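Local coordinates for protein bacteriorhodopsin (Nanosalina sp., PDB 6EYU) that pumps protons inward across the cell membrane as a retinal-binding xenorhodopsin of the bacteriorhodopsin-like family, at residues A[180-185]-A[190-195]. Numbering follows the deposited sequence.
Sequences VWYISG and PGSLNI. With RET (retinal), chain D.
The Y182 ring carries G191 over one face: CA of G191 stands 4.2 Å from the ring centroid and 14° off the normal, a CH-pi contact displaced toward the rim. CG of L193 and OG of S192 approach the same ring obliquely, L193 CG at 3.9 Å from Y182 CE1. The indole of W181 meets retinal and P190. Over one face sits methyl C17 of retinal, 3.7 Å from W181 CG, while P190 meets the six-membered ring obliquely, its CD 3.4 Å from W181 CH2. With CG anti to the backbone N in both aromatics (chi1 -169° in W181, -168° in Y182), both rings extend to the loop 190-195 although their CB atoms do not point at it. At the far end of its ring, Y182 OH hydrogen-bonds S192 OG at 2.9 Å; either hydroxyl may donate. G191 also directs a CA-H at the carbonyl O of Y182, so its CA is shared between ring face and backbone. Farther along, I195 N donates to I183 O at 2.7 Å, joining the last helical turn to the returning loop. Beside this bond the I183 side chain packs with CG2 against L193 CD1 and CB against I195 CD1. The chain leaves helix 157-183 and folds back, so that residues 190-195 lie against its last turn before helix 198-230 begins. The contact has a retinal side at W181, one of the residues lining the chromophore pocket, and a surface side at I195, which touches a bound monoacylglycerol. W181 NE1 hydrogen-bonds Y74 OH of helix 72-93, Y130 of helix 128-145 meets both aromatic rings, and S184 OG hydrogen-bonds OG1 of T201 in helix 198-230.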
ATOM      1  N   VAL A 180      -0.297   7.939  25.679  1.00 60.69           N
ATOM      2  CA  VAL A 180      -0.826   6.705  26.253  1.00 64.56           C
ATOM      3  C   VAL A 180       0.082   5.525  25.921  1.00 62.06           C
ATOM      4  O   VAL A 180       0.370   4.692  26.781  1.00 63.92           O
ATOM      5  CB  VAL A 180      -2.246   6.402  25.737  1.00 69.30           C
ATOM      6  CG1 VAL A 180      -2.393   6.836  24.287  1.00 75.07           C
ATOM      7  CG2 VAL A 180      -2.560   4.922  25.892  1.00 73.45           C
ATOM      8  N   TRP A 181       0.591   5.502  24.695  1.00 60.98           N
ATOM      9  CA  TRP A 181       1.505   4.450  24.262  1.00 60.38           C
ATOM     10  C   TRP A 181       2.730   4.403  25.168  1.00 59.74           C
ATOM     11  O   TRP A 181       3.140   3.332  25.616  1.00 58.17           O
ATOM     12  CB  TRP A 181       1.937   4.690  22.813  1.00 60.89           C
ATOM     13  CG  TRP A 181       2.655   3.527  22.192  1.00 61.93           C
ATOM     14  CD1 TRP A 181       2.104   2.553  21.409  1.00 62.60           C
ATOM     15  CD2 TRP A 181       4.075   3.342  22.116  1.00 65.25           C
ATOM     16  NE1 TRP A 181       3.091   1.772  20.858  1.00 60.79           N
ATOM     17  CE2 TRP A 181       4.309   2.228  21.286  1.00 61.95           C
ATOM     18  CE3 TRP A 181       5.171   4.031  22.644  1.00 63.83           C
ATOM     19  CZ2 TRP A 181       5.592   1.754  21.017  1.00 63.46           C
ATOM     20  CZ3 TRP A 181       6.442   3.551  22.388  1.00 65.52           C
ATOM     21  CH2 TRP A 181       6.642   2.426  21.577  1.00 64.51           C
ATOM     22  N   TYR A 182       3.232   5.579  25.534  1.00 63.39           N
ATOM     23  CA  TYR A 182       4.496   5.681  26.251  1.00 68.10           C
ATOM     24  C   TYR A 182       4.326   5.266  27.708  1.00 64.80           C
ATOM     25  O   TYR A 182       5.176   4.575  28.269  1.00 68.90           O
ATOM     26  CB  TYR A 182       5.036   7.110  26.175  1.00 68.17           C
ATOM     27  CG  TYR A 182       6.468   7.246  26.644  1.00 71.28           C
ATOM     28  CD1 TYR A 182       6.757   7.486  27.980  1.00 76.93           C
ATOM     29  CD2 TYR A 182       7.525   6.969  25.787  1.00 76.09           C
ATOM     30  CE1 TYR A 182       8.061   7.508  28.437  1.00 79.43           C
ATOM     31  CE2 TYR A 182       8.831   6.986  26.234  1.00 75.63           C
ATOM     32  CZ  TYR A 182       9.093   7.249  27.562  1.00 76.10           C
ATOM     33  OH  TYR A 182      10.394   7.288  28.008  1.00 85.87           O
ATOM     34  N   ILE A 183       3.221   5.686  28.317  1.00 59.85           N
ATOM     35  CA  ILE A 183       3.014   5.476  29.745  1.00 62.63           C
ATOM     36  C   ILE A 183       2.392   4.110  30.017  1.00 62.74           C
ATOM     37  O   ILE A 183       2.369   3.647  31.158  1.00 66.39           O
ATOM     38  CB  ILE A 183       2.107   6.565  30.352  1.00 63.59           C
ATOM     39  CG1 ILE A 183       0.689   6.459  29.789  1.00 61.69           C
ATOM     40  CG2 ILE A 183       2.681   7.947  30.080  1.00 62.54           C
ATOM     41  CD1 ILE A 183      -0.334   7.254  30.571  1.00 62.15           C
ATOM     42  N   SER A 184       1.964   3.432  28.957  1.00 61.16           N
ATOM     43  CA  SER A 184       1.390   2.098  29.087  1.00 59.77           C
ATOM     44  C   SER A 184       2.438   1.109  29.584  1.00 61.48           C
ATOM     45  O   SER A 184       3.606   1.183  29.205  1.00 63.83           O
ATOM     46  CB  SER A 184       0.824   1.626  27.746  1.00 59.66           C
ATOM     47  OG  SER A 184       0.690   0.215  27.719  1.00 57.57           O
ATOM     48  N   GLY A 185       2.015   0.199  30.455  1.00 66.04           N
ATOM     49  CA  GLY A 185       2.932  -0.741  31.087  1.00 69.61           C
ATOM     50  C   GLY A 185       2.837  -2.127  30.480  1.00 73.17           C
ATOM     51  O   GLY A 185       3.171  -3.121  31.123  1.00 75.40           O
ATOM     52  N   PRO A 190       8.182  -0.100  24.597  1.00 78.24           N
ATOM     53  CA  PRO A 190       9.415   0.082  25.359  1.00 82.84           C
ATOM     54  C   PRO A 190       9.501   1.445  26.041  1.00 87.23           C
ATOM     55  O   PRO A 190      10.593   1.995  26.187  1.00 91.30           O
ATOM     56  CB  PRO A 190      10.501  -0.034  24.289  1.00 86.14           C
ATOM     57  CG  PRO A 190       9.844   0.452  23.046  1.00 82.93           C
ATOM     58  CD  PRO A 190       8.411   0.009  23.146  1.00 80.36           C
ATOM     59  N   GLY A 191       8.360   1.977  26.465  1.00 89.93           N
ATOM     60  CA  GLY A 191       8.340   3.125  27.363  1.00 94.20           C
ATOM     61  C   GLY A 191       9.144   2.870  28.624  1.00 92.77           C
ATOM     62  O   GLY A 191       9.233   1.736  29.095  1.00 88.68           O
ATOM     63  N   SER A 192       9.746   3.926  29.161  1.00 91.85           N
ATOM     64  CA  SER A 192      10.368   3.863  30.479  1.00 97.36           C
ATOM     65  C   SER A 192       9.307   3.762  31.572  1.00101.21           C
ATOM     66  O   SER A 192       9.607   3.391  32.707  1.00112.54           O
ATOM     67  CB  SER A 192      11.242   5.097  30.715  1.00100.34           C
ATOM     68  OG  SER A 192      10.466   6.281  30.702  1.00101.49           O
ATOM     69  N   LEU A 193       8.063   4.063  31.215  1.00 91.29           N
ATOM     70  CA  LEU A 193       7.003   4.225  32.204  1.00 80.96           C
ATOM     71  C   LEU A 193       6.037   3.042  32.170  1.00 77.33           C
ATOM     72  O   LEU A 193       5.849   2.410  31.130  1.00 82.28           O
ATOM     73  CB  LEU A 193       6.237   5.528  31.955  1.00 77.88           C
ATOM     74  CG  LEU A 193       7.038   6.819  32.133  1.00 77.39           C
ATOM     75  CD1 LEU A 193       6.107   8.021  32.200  1.00 75.98           C
ATOM     76  CD2 LEU A 193       7.912   6.747  33.376  1.00 75.81           C
ATOM     77  N   ASN A 194       5.399   2.775  33.306  1.00 75.32           N
ATOM     78  CA  ASN A 194       4.509   1.626  33.437  1.00 75.00           C
ATOM     79  C   ASN A 194       3.255   2.002  34.221  1.00 70.96           C
ATOM     80  O   ASN A 194       2.933   1.377  35.231  1.00 71.15           O
ATOM     81  CB  ASN A 194       5.228   0.475  34.145  1.00 81.68           C
ATOM     82  CG  ASN A 194       5.597  -0.651  33.200  1.00 94.16           C
ATOM     83  OD1 ASN A 194       5.124  -1.778  33.349  1.00107.48           O
ATOM     84  ND2 ASN A 194       6.542  -0.385  32.305  1.00 94.91           N
ATOM     85  N   ILE A 195       2.564   3.044  33.767  1.00 67.64           N
ATOM     86  CA  ILE A 195       1.531   3.685  34.574  1.00 66.49           C
ATOM     87  C   ILE A 195       0.178   3.011  34.372  1.00 65.30           C
ATOM     88  O   ILE A 195      -0.548   2.759  35.333  1.00 65.96           O
ATOM     89  CB  ILE A 195       1.397   5.181  34.230  1.00 67.27           C
ATOM     90  CG1 ILE A 195       2.561   5.970  34.831  1.00 65.94           C
ATOM     91  CG2 ILE A 195       0.074   5.725  34.746  1.00 73.14           C
ATOM     92  CD1 ILE A 195       2.706   7.365  34.265  1.00 67.26           C
TER
HETATM   93  C1  RET D 301       2.524   5.769  17.750  1.00 64.32           C
HETATM   94  C2  RET D 301       3.945   5.199  17.703  1.00 66.50           C
HETATM   95  C3  RET D 301       4.919   6.047  18.521  1.00 67.46           C
HETATM   96  C4  RET D 301       5.063   7.432  17.899  1.00 67.24           C
HETATM   97  C5  RET D 301       3.695   7.999  17.519  1.00 63.55           C
HETATM   98  C6  RET D 301       2.541   7.277  17.464  1.00 66.60           C
HETATM   99  C7  RET D 301       1.300   7.949  17.128  1.00 64.69           C
HETATM  100  C8  RET D 301       0.135   7.251  17.017  1.00 65.36           C
HETATM  101  C9  RET D 301      -1.057   7.931  16.578  1.00 63.83           C
HETATM  102  C10 RET D 301      -2.274   7.259  16.496  1.00 62.39           C
HETATM  103  C11 RET D 301      -3.511   7.850  16.155  1.00 61.23           C
HETATM  104  C12 RET D 301      -4.507   6.882  16.081  1.00 57.15           C
HETATM  105  C13 RET D 301      -5.833   7.094  15.643  1.00 60.26           C
HETATM  106  C14 RET D 301      -6.740   6.027  15.600  1.00 65.50           C
HETATM  107  C15 RET D 301      -8.035   6.066  15.093  1.00 68.99           C
HETATM  108  C16 RET D 301       1.663   5.100  16.678  1.00 67.08           C
HETATM  109  C17 RET D 301       1.910   5.547  19.133  1.00 61.41           C
HETATM  110  C18 RET D 301       3.614   9.494  17.203  1.00 59.91           C
HETATM  111  C19 RET D 301      -0.994   9.421  16.240  1.00 67.31           C
HETATM  112  C20 RET D 301      -6.286   8.499  15.239  1.00 58.25           C